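Local coordinates for amidohydrolase family protein (Acinetobacter baumannii, PDB 4I6K) that probably hydrolyses 2-pyrone-4,6-dicarboxylic acid or a related lactone, as an enzyme of the amidohydrolase family, at residues Ile28-His33 with Lys242-Ser247; Leu78-Gln83 with Val101-Thr106; Arg95-Ala100 with Gly118-Arg123; Asn109-Leu114 with Glu147-Gln152; Val153-Pro158 with Phe174-Asp179. One frame throughout, in Å; residues are numbered along the deposited sequence.

Contact 1: residues Ile28-His33 with Lys242-Ser247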
# COMPACT_ATOMS: atom_id res chain seq x y z
N ILE A 28 -4.30 -5.57 12.21
CA ILE A 28 -3.34 -4.66 11.59
C ILE A 28 -3.91 -3.88 10.40
O ILE A 28 -4.46 -4.46 9.46
CB ILE A 28 -2.09 -5.46 11.17
CG1 ILE A 28 -1.63 -6.35 12.33
CG2 ILE A 28 -0.97 -4.53 10.69
CD1 ILE A 28 -0.33 -7.08 12.09
N ASP A 29 -3.77 -2.56 10.45
CA ASP A 29 -4.14 -1.67 9.34
C ASP A 29 -2.88 -1.32 8.56
O ASP A 29 -2.01 -0.60 9.06
CB ASP A 29 -4.82 -0.40 9.86
CG ASP A 29 -5.15 0.59 8.75
OD1 ASP A 29 -5.87 1.58 9.02
OD2 ASP A 29 -4.68 0.38 7.61
N THR A 30 -2.79 -1.83 7.33
CA THR A 30 -1.51 -1.76 6.60
C THR A 30 -1.37 -0.59 5.63
O THR A 30 -0.45 -0.58 4.81
CB THR A 30 -1.21 -3.07 5.85
OG1 THR A 30 -2.09 -3.22 4.73
CG2 THR A 30 -1.37 -4.27 6.79
N HIS A 31 -2.26 0.40 5.71
CA HIS A 31 -2.19 1.50 4.78
C HIS A 31 -2.89 2.76 5.28
O HIS A 31 -4.09 2.93 5.10
CB HIS A 31 -2.76 1.09 3.43
CG HIS A 31 -2.19 1.85 2.27
ND1 HIS A 31 -1.15 1.37 1.51
CD2 HIS A 31 -2.52 3.06 1.76
CE1 HIS A 31 -0.86 2.25 0.57
NE2 HIS A 31 -1.67 3.29 0.70
N ALA A 32 -2.11 3.65 5.90
CA ALA A 32 -2.60 4.98 6.23
C ALA A 32 -1.46 5.97 6.02
O ALA A 32 -0.30 5.56 5.81
CB ALA A 32 -3.10 5.02 7.67
N HIS A 33 -1.79 7.25 6.08
CA HIS A 33 -0.78 8.29 5.90
C HIS A 33 -0.94 9.33 7.00
O HIS A 33 -2.05 9.66 7.37
CB HIS A 33 -0.94 8.99 4.55
CG HIS A 33 -1.02 8.05 3.38
ND1 HIS A 33 0.10 7.53 2.77
CD2 HIS A 33 -2.08 7.59 2.68
CE1 HIS A 33 -0.27 6.77 1.75
NE2 HIS A 33 -1.59 6.79 1.67
N LYS A 242 -2.21 -14.13 0.82
CA LYS A 242 -1.39 -13.06 0.30
C LYS A 242 -2.14 -11.73 0.40
O LYS A 242 -1.68 -10.69 -0.08
CB LYS A 242 -1.01 -13.36 -1.14
CG LYS A 242 -0.40 -14.76 -1.35
CD LYS A 242 0.75 -15.06 -0.38
CE LYS A 242 1.88 -14.01 -0.47
NZ LYS A 242 2.68 -14.06 -1.75
N LEU A 243 -3.31 -11.76 1.02
CA LEU A 243 -4.17 -10.58 1.04
C LEU A 243 -4.05 -9.84 2.36
O LEU A 243 -4.04 -10.45 3.43
CB LEU A 243 -5.62 -10.97 0.80
CG LEU A 243 -5.91 -11.63 -0.56
CD1 LEU A 243 -7.41 -11.89 -0.72
CD2 LEU A 243 -5.35 -10.78 -1.70
N ILE A 244 -3.96 -8.51 2.28
CA ILE A 244 -3.98 -7.68 3.48
C ILE A 244 -4.90 -6.46 3.32
O ILE A 244 -5.23 -6.07 2.19
CB ILE A 244 -2.54 -7.27 3.97
CG1 ILE A 244 -1.81 -6.40 2.95
CG2 ILE A 244 -1.71 -8.50 4.36
CD1 ILE A 244 -0.98 -7.19 1.96
N TRP A 245 -5.32 -5.89 4.44
CA TRP A 245 -6.24 -4.75 4.41
C TRP A 245 -5.64 -3.45 4.93
O TRP A 245 -4.78 -3.44 5.81
CB TRP A 245 -7.50 -5.04 5.22
CG TRP A 245 -8.46 -3.89 5.20
CD1 TRP A 245 -9.36 -3.59 4.21
CD2 TRP A 245 -8.61 -2.89 6.20
NE1 TRP A 245 -10.07 -2.46 4.54
CE2 TRP A 245 -9.63 -2.01 5.76
CE3 TRP A 245 -8.00 -2.64 7.43
CZ2 TRP A 245 -10.04 -0.92 6.52
CZ3 TRP A 245 -8.41 -1.54 8.18
CH2 TRP A 245 -9.41 -0.70 7.72
N GLY A 246 -6.14 -2.34 4.39
CA GLY A 246 -5.76 -1.03 4.86
C GLY A 246 -6.93 -0.07 4.82
O GLY A 246 -7.76 -0.12 3.90
N SER A 247 -7.00 0.79 5.81
CA SER A 247 -8.02 1.82 5.84
C SER A 247 -7.82 2.83 4.71
O SER A 247 -8.78 3.42 4.21
CB SER A 247 -7.99 2.57 7.19
OG SER A 247 -6.87 3.46 7.27
O HOH W 1 -4.15 -6.51 7.06
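D29 grips S247 with both carboxylate oxygens. OD1 of D29 takes the hydroxyl OG of S247 on its syn lone pair at 2.8 Å, while OD2 of D29 receives the backbone N of S247 at 3.0 Å from above the carboxylate plane. The backbone N of H31 reaches the same OD2 from the opposite face, closing an Asx turn, so the carboxylate is held on both faces. T30, next after D29, gives both its N and its OG1 to the carbonyl O of W245: N of T30 lies in the carbonyl plane at 3.0 Å (N-H...O 164°), OG1 of T30 above it at 2.9 Å. G246 fits between, its CA 3.3 Å from OD2 of D29. Water 1 lies between I28 O and W245 N.

Further out, Y260 also bonds OD1 of D29, and the W245 ring packs on helix 260-270. H31, whose ND1 is bonded by K210, turns its NE2 to the bound citrate. Strands 28-32 and 243-244 are the first and last of eight parallel strands, so the bonds between T30 and W245 and between D29 and S247 join the two ends of the sheet, as in the closed barrel of an amidohydrolase (TIM-barrel) fold.

Contact 2: residues Leu78-Gln83 with Val101-Thr106; sequences LGTNNQ and VVQHTT
The carboxamide of N82 pairs with the backbone of V101 through both of its ends. OD1 of N82 accepts from the N of V101 at 3.0 Å, and ND2 of N82 donates to the carbonyl O of V101 at 2.7 Å; both bonds are nearly straight. The V101 oxygen lies close to the amide plane, 10° out of it, so two bonds on one flat group fix how it is turned. CG of N82 stands beside its own backbone N (chi1 -65°), which sends the amide across to V101.

Around this tight centre the same carbonyl O of V101 also meets CA of T80 in a CA-H...O contact of 3.4 Å, and CB of V101 comes to 3.7 Å from the carbonyl O of G79. Q74 also holds the 78-83 loop, its NE2 bonded to the carbonyl oxygens of G79 and N81.

The outer side is looser. There the methyl CG2 of T80 lies against the second loop, 3.9 Å from the N of Q103 and 4.3 Å from CD of Q103, and both residues are exposed to solvent. These are two neighbouring loops that follow strands 69-73 and 96-100 and precede helices 83-91 and 108-115: beta-to-alpha loops at the C-terminal end of the parallel strands, the rim on which active sites of TIM-barrel enzymes are built.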
# COMPACT_ATOMS: atom_id res chain seq x y z
N LEU A 78 4.43 14.37 -0.63
CA LEU A 78 5.58 14.66 0.23
C LEU A 78 6.92 14.23 -0.36
O LEU A 78 7.95 14.35 0.31
CB LEU A 78 5.40 14.08 1.63
CG LEU A 78 4.30 14.76 2.44
CD1 LEU A 78 4.19 14.09 3.79
CD2 LEU A 78 4.57 16.25 2.58
N GLY A 79 6.91 13.72 -1.59
CA GLY A 79 8.16 13.39 -2.29
C GLY A 79 9.03 12.41 -1.53
O GLY A 79 8.54 11.43 -0.98
N THR A 80 10.34 12.67 -1.50
CA THR A 80 11.27 11.76 -0.86
C THR A 80 11.68 12.27 0.51
O THR A 80 12.63 11.76 1.09
CB THR A 80 12.53 11.55 -1.69
OG1 THR A 80 13.27 12.78 -1.75
CG2 THR A 80 12.19 11.06 -3.11
N ASN A 81 10.96 13.26 1.03
CA ASN A 81 11.17 13.68 2.41
C ASN A 81 10.30 12.85 3.32
O ASN A 81 9.11 13.13 3.44
CB ASN A 81 10.83 15.16 2.59
CG ASN A 81 11.17 15.65 3.98
OD1 ASN A 81 11.34 14.86 4.91
ND2 ASN A 81 11.28 16.97 4.13
N ASN A 82 10.88 11.83 3.94
CA ASN A 82 10.12 10.88 4.75
C ASN A 82 10.00 11.27 6.23
O ASN A 82 9.50 10.51 7.06
CB ASN A 82 10.73 9.49 4.63
CG ASN A 82 10.63 8.93 3.21
OD1 ASN A 82 9.56 8.48 2.79
ND2 ASN A 82 11.73 8.95 2.48
N GLN A 83 10.39 12.48 6.58
CA GLN A 83 10.46 12.87 7.98
C GLN A 83 9.17 12.85 8.79
O GLN A 83 9.18 12.42 9.93
CB GLN A 83 11.09 14.25 8.11
CG GLN A 83 12.58 14.21 8.13
CD GLN A 83 13.12 13.44 9.29
OE1 GLN A 83 12.71 13.63 10.42
NE2 GLN A 83 14.05 12.55 9.01
N VAL A 101 9.65 6.55 0.56
CA VAL A 101 9.88 6.85 -0.84
C VAL A 101 11.25 7.50 -0.92
O VAL A 101 11.55 8.42 -0.15
CB VAL A 101 8.79 7.78 -1.39
CG1 VAL A 101 9.07 8.18 -2.85
CG2 VAL A 101 7.42 7.09 -1.27
N VAL A 102 12.09 6.99 -1.82
CA VAL A 102 13.47 7.42 -1.92
C VAL A 102 13.90 7.44 -3.37
O VAL A 102 13.33 6.73 -4.19
CB VAL A 102 14.41 6.44 -1.20
CG1 VAL A 102 14.08 6.38 0.28
CG2 VAL A 102 14.29 5.07 -1.83
N GLN A 103 14.88 8.27 -3.70
CA GLN A 103 15.55 8.24 -5.00
C GLN A 103 16.15 6.86 -5.22
O GLN A 103 16.73 6.31 -4.29
CB GLN A 103 16.68 9.26 -5.02
CG GLN A 103 16.24 10.69 -4.79
CD GLN A 103 15.44 11.24 -5.96
OE1 GLN A 103 14.96 10.47 -6.79
NE2 GLN A 103 15.30 12.55 -6.02
N HIS A 104 16.04 6.29 -6.42
CA HIS A 104 16.65 4.99 -6.65
C HIS A 104 18.18 5.06 -6.57
O HIS A 104 18.86 4.03 -6.61
CB HIS A 104 16.19 4.35 -7.96
CG HIS A 104 16.67 5.05 -9.19
ND1 HIS A 104 15.93 6.00 -9.85
CD2 HIS A 104 17.82 4.92 -9.89
CE1 HIS A 104 16.61 6.43 -10.90
NE2 HIS A 104 17.76 5.79 -10.95
N THR A 105 18.71 6.27 -6.43
CA THR A 105 20.17 6.44 -6.31
C THR A 105 20.62 6.61 -4.85
O THR A 105 21.81 6.78 -4.58
CB THR A 105 20.67 7.64 -7.11
OG1 THR A 105 19.96 8.82 -6.70
CG2 THR A 105 20.47 7.39 -8.60
N THR A 106 19.67 6.56 -3.93
CA THR A 106 20.03 6.56 -2.52
C THR A 106 21.07 5.48 -2.30
O THR A 106 21.03 4.43 -2.94
CB THR A 106 18.80 6.29 -1.63
OG1 THR A 106 17.72 7.11 -2.05
CG2 THR A 106 19.12 6.61 -0.18

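Contact 3: residues Arg95-Ala100 with Gly118-Arg123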
# COMPACT_ATOMS: atom_id res chain seq x y z
N ARG A 95 3.94 -0.06 17.58
CA ARG A 95 2.68 -0.27 16.87
C ARG A 95 2.78 0.04 15.38
O ARG A 95 1.96 -0.44 14.58
CB ARG A 95 1.55 0.53 17.53
CG ARG A 95 1.39 0.20 19.00
CD ARG A 95 0.21 0.90 19.62
NE ARG A 95 -1.06 0.45 19.05
CZ ARG A 95 -2.22 1.06 19.30
NH1 ARG A 95 -2.23 2.12 20.09
NH2 ARG A 95 -3.35 0.62 18.76
N LEU A 96 3.79 0.82 14.99
CA LEU A 96 3.88 1.31 13.63
C LEU A 96 5.16 0.92 12.91
O LEU A 96 6.25 1.01 13.50
CB LEU A 96 3.79 2.84 13.61
CG LEU A 96 2.53 3.44 14.20
CD1 LEU A 96 2.59 4.95 14.03
CD2 LEU A 96 1.29 2.84 13.54
N LYS A 97 5.02 0.53 11.65
CA LYS A 97 6.14 0.48 10.70
C LYS A 97 5.83 1.35 9.49
O LYS A 97 4.70 1.80 9.33
CB LYS A 97 6.44 -0.96 10.29
CG LYS A 97 7.15 -1.74 11.39
CD LYS A 97 6.88 -3.24 11.35
CE LYS A 97 7.65 -3.92 12.48
NZ LYS A 97 7.95 -5.35 12.21
N GLY A 98 6.83 1.58 8.64
CA GLY A 98 6.66 2.49 7.51
C GLY A 98 7.17 2.01 6.16
O GLY A 98 8.00 1.11 6.06
N ILE A 99 6.63 2.62 5.11
CA ILE A 99 7.09 2.41 3.74
C ILE A 99 7.55 3.77 3.25
O ILE A 99 6.76 4.70 3.21
CB ILE A 99 5.96 1.90 2.81
CG1 ILE A 99 5.43 0.55 3.29
CG2 ILE A 99 6.42 1.83 1.34
CD1 ILE A 99 6.45 -0.54 3.26
N ALA A 100 8.82 3.88 2.90
CA ALA A 100 9.38 5.17 2.50
C ALA A 100 9.34 5.34 1.00
O ALA A 100 9.02 4.40 0.25
CB ALA A 100 10.84 5.30 3.00
N GLY A 118 12.61 1.76 11.40
CA GLY A 118 11.33 1.06 11.28
C GLY A 118 10.70 1.07 9.90
O GLY A 118 9.54 0.72 9.76
N ILE A 119 11.48 1.48 8.89
CA ILE A 119 11.07 1.41 7.48
C ILE A 119 11.36 0.02 6.93
O ILE A 119 12.47 -0.48 7.10
CB ILE A 119 11.83 2.44 6.61
CG1 ILE A 119 11.56 3.87 7.10
CG2 ILE A 119 11.48 2.24 5.13
CD1 ILE A 119 10.08 4.22 7.25
N VAL A 120 10.37 -0.59 6.27
CA VAL A 120 10.44 -2.02 5.90
C VAL A 120 10.20 -2.27 4.41
O VAL A 120 10.05 -3.42 3.98
CB VAL A 120 9.44 -2.88 6.72
CG1 VAL A 120 9.82 -2.88 8.19
CG2 VAL A 120 8.01 -2.37 6.53
N GLY A 121 10.15 -1.21 3.62
CA GLY A 121 9.93 -1.32 2.19
C GLY A 121 9.95 0.06 1.56
O GLY A 121 10.10 1.06 2.26
N VAL A 122 9.82 0.12 0.25
CA VAL A 122 9.76 1.38 -0.46
C VAL A 122 8.57 1.30 -1.42
O VAL A 122 8.13 0.21 -1.77
CB VAL A 122 11.04 1.63 -1.27
CG1 VAL A 122 12.20 1.90 -0.34
CG2 VAL A 122 11.34 0.44 -2.17
N ARG A 123 8.07 2.45 -1.86
CA ARG A 123 6.87 2.49 -2.68
C ARG A 123 7.11 3.15 -4.03
O ARG A 123 7.71 4.22 -4.11
CB ARG A 123 5.77 3.24 -1.93
CG ARG A 123 4.38 3.13 -2.54
CD ARG A 123 3.39 3.94 -1.70
NE ARG A 123 2.00 3.61 -2.00
CZ ARG A 123 1.02 4.51 -2.07
NH1 ARG A 123 -0.21 4.12 -2.34
NH2 ARG A 123 1.29 5.80 -1.88
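I99 sends its two branches to different parts of the neighbouring strand: CG2 stands anti to the backbone N while CG1 lies beside it (chi1 -62°). CG2 of I99 thereby comes to 3.6 Å from CB of R123, the two side chains crossing at about a right angle, and CD1 of I99 folds back over G121, 3.7 Å from its CA. In I119 the same choice (chi1 -60°) puts CG2 against CB of A100, at 3.8 Å, and lays CD1 of I119 over G98, 3.8 Å from its CA. Both isoleucine tips thus lie close against glycine backbone.

The backbones run parallel, G98 bridging to I119 and A100 to V122. G98 receives at its N from G118 O (3.1 Å) and gives its O to the N of V120 (2.9 Å). A100 repeats the pattern, taking G121 O at 3.2 Å and offering its O to the N of R123 at 3.0 Å, a bond bent to 136° at the hydrogen. Between these pairs the register slips by one residue, a beta bulge at V120-G121.

Helix 108-115 connects the strands, making a beta-alpha-beta crossover. Beyond its CB the R123 chain runs extended to a guanidinium that is salt-bridged to D179 and hydrogen-bonded to the bound citrate. With its backbone N fixed on A100 and its CB against I99, R123 is seated to present a positive end to an anionic ligand, consistent with an enzyme acting on a dicarboxylate.

Contact 4: residues Asn109-Leu114 with Glu147-Gln152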
# COMPACT_ATOMS: atom_id res chain seq x y z
N ASN A 109 23.94 2.60 2.40
CA ASN A 109 24.05 3.01 3.79
C ASN A 109 22.83 3.79 4.26
O ASN A 109 22.31 3.53 5.35
CB ASN A 109 25.29 3.84 4.07
CG ASN A 109 25.27 4.41 5.47
OD1 ASN A 109 25.07 5.61 5.66
ND2 ASN A 109 25.40 3.53 6.47
N GLU A 110 22.39 4.75 3.45
CA GLU A 110 21.22 5.57 3.77
C GLU A 110 20.01 4.66 4.02
O GLU A 110 19.36 4.75 5.06
CB GLU A 110 20.95 6.54 2.63
CG GLU A 110 20.21 7.81 3.03
CD GLU A 110 20.99 8.67 4.02
OE1 GLU A 110 21.06 8.30 5.21
OE2 GLU A 110 21.51 9.73 3.61
N LEU A 111 19.75 3.77 3.07
CA LEU A 111 18.70 2.75 3.21
C LEU A 111 18.83 1.96 4.50
O LEU A 111 17.84 1.72 5.19
CB LEU A 111 18.75 1.78 2.04
CG LEU A 111 18.81 2.37 0.63
CD1 LEU A 111 18.93 1.24 -0.37
CD2 LEU A 111 17.58 3.20 0.36
N VAL A 112 20.04 1.52 4.80
CA VAL A 112 20.28 0.83 6.07
C VAL A 112 19.79 1.70 7.22
O VAL A 112 19.24 1.20 8.20
CB VAL A 112 21.77 0.50 6.27
CG1 VAL A 112 21.99 -0.09 7.66
CG2 VAL A 112 22.25 -0.44 5.18
N ASN A 113 19.99 3.01 7.10
CA ASN A 113 19.59 3.93 8.16
C ASN A 113 18.08 4.03 8.31
O ASN A 113 17.55 4.01 9.43
CB ASN A 113 20.23 5.30 7.96
CG ASN A 113 21.58 5.42 8.66
OD1 ASN A 113 22.50 4.63 8.41
ND2 ASN A 113 21.71 6.40 9.53
N LEU A 114 17.37 4.13 7.19
CA LEU A 114 15.91 4.09 7.22
C LEU A 114 15.45 2.78 7.83
O LEU A 114 14.51 2.77 8.64
CB LEU A 114 15.32 4.29 5.82
CG LEU A 114 15.66 5.67 5.26
CD1 LEU A 114 15.49 5.69 3.76
CD2 LEU A 114 14.83 6.77 5.95
N GLU A 147 16.42 -5.93 -1.96
CA GLU A 147 16.38 -7.38 -1.77
C GLU A 147 17.24 -7.81 -0.56
O GLU A 147 16.78 -8.56 0.31
CB GLU A 147 16.88 -8.05 -3.03
CG GLU A 147 16.75 -9.54 -3.08
CD GLU A 147 17.29 -10.08 -4.38
OE1 GLU A 147 18.30 -9.54 -4.87
OE2 GLU A 147 16.71 -11.04 -4.92
N SER A 148 18.47 -7.31 -0.51
CA SER A 148 19.40 -7.61 0.58
C SER A 148 18.85 -7.22 1.93
O SER A 148 19.16 -7.85 2.93
CB SER A 148 20.71 -6.86 0.35
OG SER A 148 21.05 -6.92 -1.02
N LEU A 149 18.04 -6.17 1.95
CA LEU A 149 17.53 -5.64 3.21
C LEU A 149 16.24 -6.31 3.67
O LEU A 149 15.71 -5.99 4.73
CB LEU A 149 17.31 -4.13 3.10
CG LEU A 149 18.60 -3.31 3.01
CD1 LEU A 149 18.28 -1.86 2.64
CD2 LEU A 149 19.36 -3.38 4.34
N ASN A 150 15.74 -7.25 2.87
CA ASN A 150 14.53 -7.98 3.25
C ASN A 150 13.34 -7.05 3.23
O ASN A 150 12.29 -7.35 3.79
CB ASN A 150 14.66 -8.56 4.64
CG ASN A 150 14.87 -10.05 4.63
OD1 ASN A 150 15.46 -10.60 3.68
ND2 ASN A 150 14.39 -10.72 5.67
N TRP A 151 13.52 -5.91 2.58
CA TRP A 151 12.46 -4.94 2.41
C TRP A 151 11.49 -5.43 1.38
O TRP A 151 11.85 -6.23 0.51
CB TRP A 151 13.08 -3.64 1.93
CG TRP A 151 13.44 -2.76 3.04
CD1 TRP A 151 13.43 -3.07 4.37
CD2 TRP A 151 13.91 -1.41 2.94
NE1 TRP A 151 13.85 -1.99 5.10
CE2 TRP A 151 14.15 -0.96 4.25
CE3 TRP A 151 14.14 -0.54 1.86
CZ2 TRP A 151 14.61 0.33 4.52
CZ3 TRP A 151 14.59 0.74 2.13
CH2 TRP A 151 14.83 1.17 3.45
N GLN A 152 10.26 -4.95 1.44
CA GLN A 152 9.29 -5.20 0.39
C GLN A 152 9.32 -4.05 -0.64
O GLN A 152 9.82 -2.94 -0.37
CB GLN A 152 7.90 -5.31 1.01
CG GLN A 152 7.40 -3.98 1.57
CD GLN A 152 5.98 -4.09 2.08
OE1 GLN A 152 5.73 -4.76 3.08
NE2 GLN A 152 5.04 -3.45 1.39
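L111 and L149 make the closest apolar contact: CB of L111 meets the methyl CD1 of L149 at 3.7 Å. One residue further along the helix, CG2 of V112 touches the other methyl, CD2 of L149, at 4.2 Å, so the two branches of L149 serve adjacent residues. Its CG stands beside the backbone N (chi1 -70°), which holds the branched end out toward helix 108-115.

The aromatic contacts all belong to W151. The far corner of its six-membered ring points at the helix: CH2 of W151 lies 3.9 Å from CB of L114, which sits at the ring edge near its plane, and 4.2 Å from CB of L111. That same CH2 comes within 3.5 Å of the carbonyl O of L111, approached obliquely. On one face of the indole, CD1 of L149 rests over the centre, 4.3 Å above the plane, so L149 is wedged between L111 and the tryptophan.

No hydrogen bond crosses between the two segments; each is held by backbone bonds of its own. N150, with positive phi, ends helix 137-148 in a Schellman motif, its N bonded to E147 O, and the turn brings L149 and W151 to the same partner helix.

F142 and N145 of helix 137-148 extend the cover over L111. W151 thus touches helix 108-115, helix 137-148 at V146, and strand 119-125 at I119 and V122.

Contact 5: residues Val153-Pro158 with Phe174-Asp179; sequences VELHAP and FDVVID
Strands 152-156 and 176-178 are consecutive parallel strands of the barrel sheet, and E154 and H156 of the first, with D179 just after the second, lie in the region where the citrate binds. D179 and E154 meet there: OD2 of D179 and OE2 of E154 are 2.5 Å apart. The two carboxylates are turned 83° against each other. E154 gets there with an extended chain, CG anti to the backbone N (chi1 -175°). Each acid has a cationic partner as well, K210 on OE2 of E154 and R123 on OD1 of D179. H156 crosses D179 at about a right angle, its CB 3.0 Å from OD1 of D179 and its ring plane 49° from that carboxylate; N125 bonds ND1 of H156, and the citrate lies near the same side chain.

Helix 159-169 links the two strands in a beta-alpha-beta crossover, and L155 turns its side chain to that helix. Along the strands four backbone bonds hold the register: V153 N to D175 O, V177 N to V153 O, L155 N to V177 O at 2.7 Å, and D179 N to L155 O at 2.8 Å. Past the last of these, water 2 takes the N of A157 and donates to the O of D179.

On the face opposite the acids the packing is apolar. CD1 of L155 meets CG1 of V176 at 3.9 Å. At the N-terminal end, CG2 of V153 sits over the centre of the F174 ring in a CH-pi contact, 3.7 Å from the centroid, with helix 137-148 touching both residues.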
# COMPACT_ATOMS: atom_id res chain seq x y z
N VAL A 153 8.78 -4.32 -1.83
CA VAL A 153 8.50 -3.26 -2.81
C VAL A 153 6.99 -3.12 -3.02
O VAL A 153 6.32 -4.04 -3.50
CB VAL A 153 9.20 -3.52 -4.16
CG1 VAL A 153 8.76 -2.51 -5.20
CG2 VAL A 153 10.72 -3.48 -4.00
N GLU A 154 6.46 -1.95 -2.66
CA GLU A 154 5.02 -1.64 -2.76
C GLU A 154 4.73 -0.85 -4.03
O GLU A 154 5.44 0.11 -4.36
CB GLU A 154 4.58 -0.85 -1.52
CG GLU A 154 3.07 -0.57 -1.43
CD GLU A 154 2.70 0.29 -0.20
OE1 GLU A 154 3.61 0.79 0.49
OE2 GLU A 154 1.49 0.45 0.06
N LEU A 155 3.68 -1.24 -4.75
CA LEU A 155 3.29 -0.54 -5.97
C LEU A 155 1.92 0.11 -5.85
O LEU A 155 0.96 -0.51 -5.39
CB LEU A 155 3.27 -1.49 -7.18
CG LEU A 155 4.47 -2.43 -7.34
CD1 LEU A 155 4.34 -3.30 -8.59
CD2 LEU A 155 5.76 -1.64 -7.33
N HIS A 156 1.84 1.36 -6.27
CA HIS A 156 0.57 1.97 -6.51
C HIS A 156 0.61 2.45 -7.95
O HIS A 156 1.39 3.34 -8.28
CB HIS A 156 0.32 3.13 -5.56
CG HIS A 156 -1.05 3.70 -5.68
ND1 HIS A 156 -1.29 5.06 -5.83
CD2 HIS A 156 -2.27 3.10 -5.70
CE1 HIS A 156 -2.59 5.26 -5.92
NE2 HIS A 156 -3.21 4.10 -5.84
N ALA A 157 -0.20 1.84 -8.80
CA ALA A 157 -0.09 2.05 -10.22
C ALA A 157 -1.27 1.46 -10.98
O ALA A 157 -1.91 0.52 -10.51
CB ALA A 157 1.22 1.46 -10.74
N PRO A 158 -1.55 2.00 -12.17
CA PRO A 158 -2.61 1.50 -13.03
C PRO A 158 -2.21 0.17 -13.67
O PRO A 158 -1.02 -0.07 -13.92
CB PRO A 158 -2.72 2.58 -14.11
CG PRO A 158 -1.32 3.17 -14.17
CD PRO A 158 -0.88 3.19 -12.75
N PHE A 174 12.37 -10.32 -3.19
CA PHE A 174 11.49 -9.58 -2.27
C PHE A 174 10.00 -9.76 -2.51
O PHE A 174 9.55 -10.12 -3.61
CB PHE A 174 11.83 -8.08 -2.19
CG PHE A 174 12.02 -7.40 -3.54
CD1 PHE A 174 11.00 -7.39 -4.49
CD2 PHE A 174 13.21 -6.74 -3.84
CE1 PHE A 174 11.18 -6.76 -5.72
CE2 PHE A 174 13.40 -6.10 -5.07
CZ PHE A 174 12.39 -6.11 -6.01
N ASP A 175 9.23 -9.51 -1.46
CA ASP A 175 7.78 -9.42 -1.57
C ASP A 175 7.40 -8.22 -2.42
O ASP A 175 7.98 -7.15 -2.28
CB ASP A 175 7.20 -9.26 -0.17
CG ASP A 175 7.48 -10.46 0.71
OD1 ASP A 175 8.03 -10.27 1.82
OD2 ASP A 175 7.17 -11.59 0.28
N VAL A 176 6.43 -8.41 -3.30
CA VAL A 176 5.88 -7.27 -4.04
C VAL A 176 4.43 -7.05 -3.62
O VAL A 176 3.60 -7.96 -3.64
CB VAL A 176 5.96 -7.44 -5.57
CG1 VAL A 176 5.61 -6.13 -6.27
CG2 VAL A 176 7.35 -7.92 -6.00
N VAL A 177 4.13 -5.83 -3.21
CA VAL A 177 2.84 -5.54 -2.61
C VAL A 177 2.08 -4.60 -3.51
O VAL A 177 2.62 -3.58 -3.94
CB VAL A 177 3.04 -4.92 -1.22
CG1 VAL A 177 1.71 -4.69 -0.54
CG2 VAL A 177 3.94 -5.84 -0.37
N ILE A 178 0.84 -4.94 -3.85
CA ILE A 178 0.09 -4.11 -4.78
C ILE A 178 -1.04 -3.36 -4.08
O ILE A 178 -1.90 -3.98 -3.48
CB ILE A 178 -0.44 -4.90 -6.00
CG1 ILE A 178 0.72 -5.56 -6.77
CG2 ILE A 178 -1.24 -3.99 -6.93
CD1 ILE A 178 0.85 -7.04 -6.50
N ASP A 179 -1.01 -2.03 -4.18
CA ASP A 179 -1.97 -1.14 -3.53
C ASP A 179 -3.38 -1.19 -4.13
O ASP A 179 -3.54 -1.26 -5.34
CB ASP A 179 -1.47 0.31 -3.62
CG ASP A 179 -0.31 0.59 -2.69
OD1 ASP A 179 0.38 1.61 -2.92
OD2 ASP A 179 -0.10 -0.18 -1.73
O HOH W 2 -1.84 -0.45 -7.72

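From the N terminus, strand 28-32 opens contact 1, which closes only at 242-247; the other four contacts all fall within that long loop, and contact 1 brings the first and last strands of the sheet together. Contact 2 joins the loops after strands 69-73 and 96-100. Contact 3 begins before contact 2 has closed, so the two cross, and it pairs strand 96-100 with 119-125. Contact 4 opens inside contact 3 and crosses it too, carrying helix 108-115 to the end of helix 137-148. Contact 5 follows in series, pairing the next two strands. Contacts 1, 3 and 5 meet in the interior, where H31, R123 and D179 gather; contacts 2 and 4 lie further out.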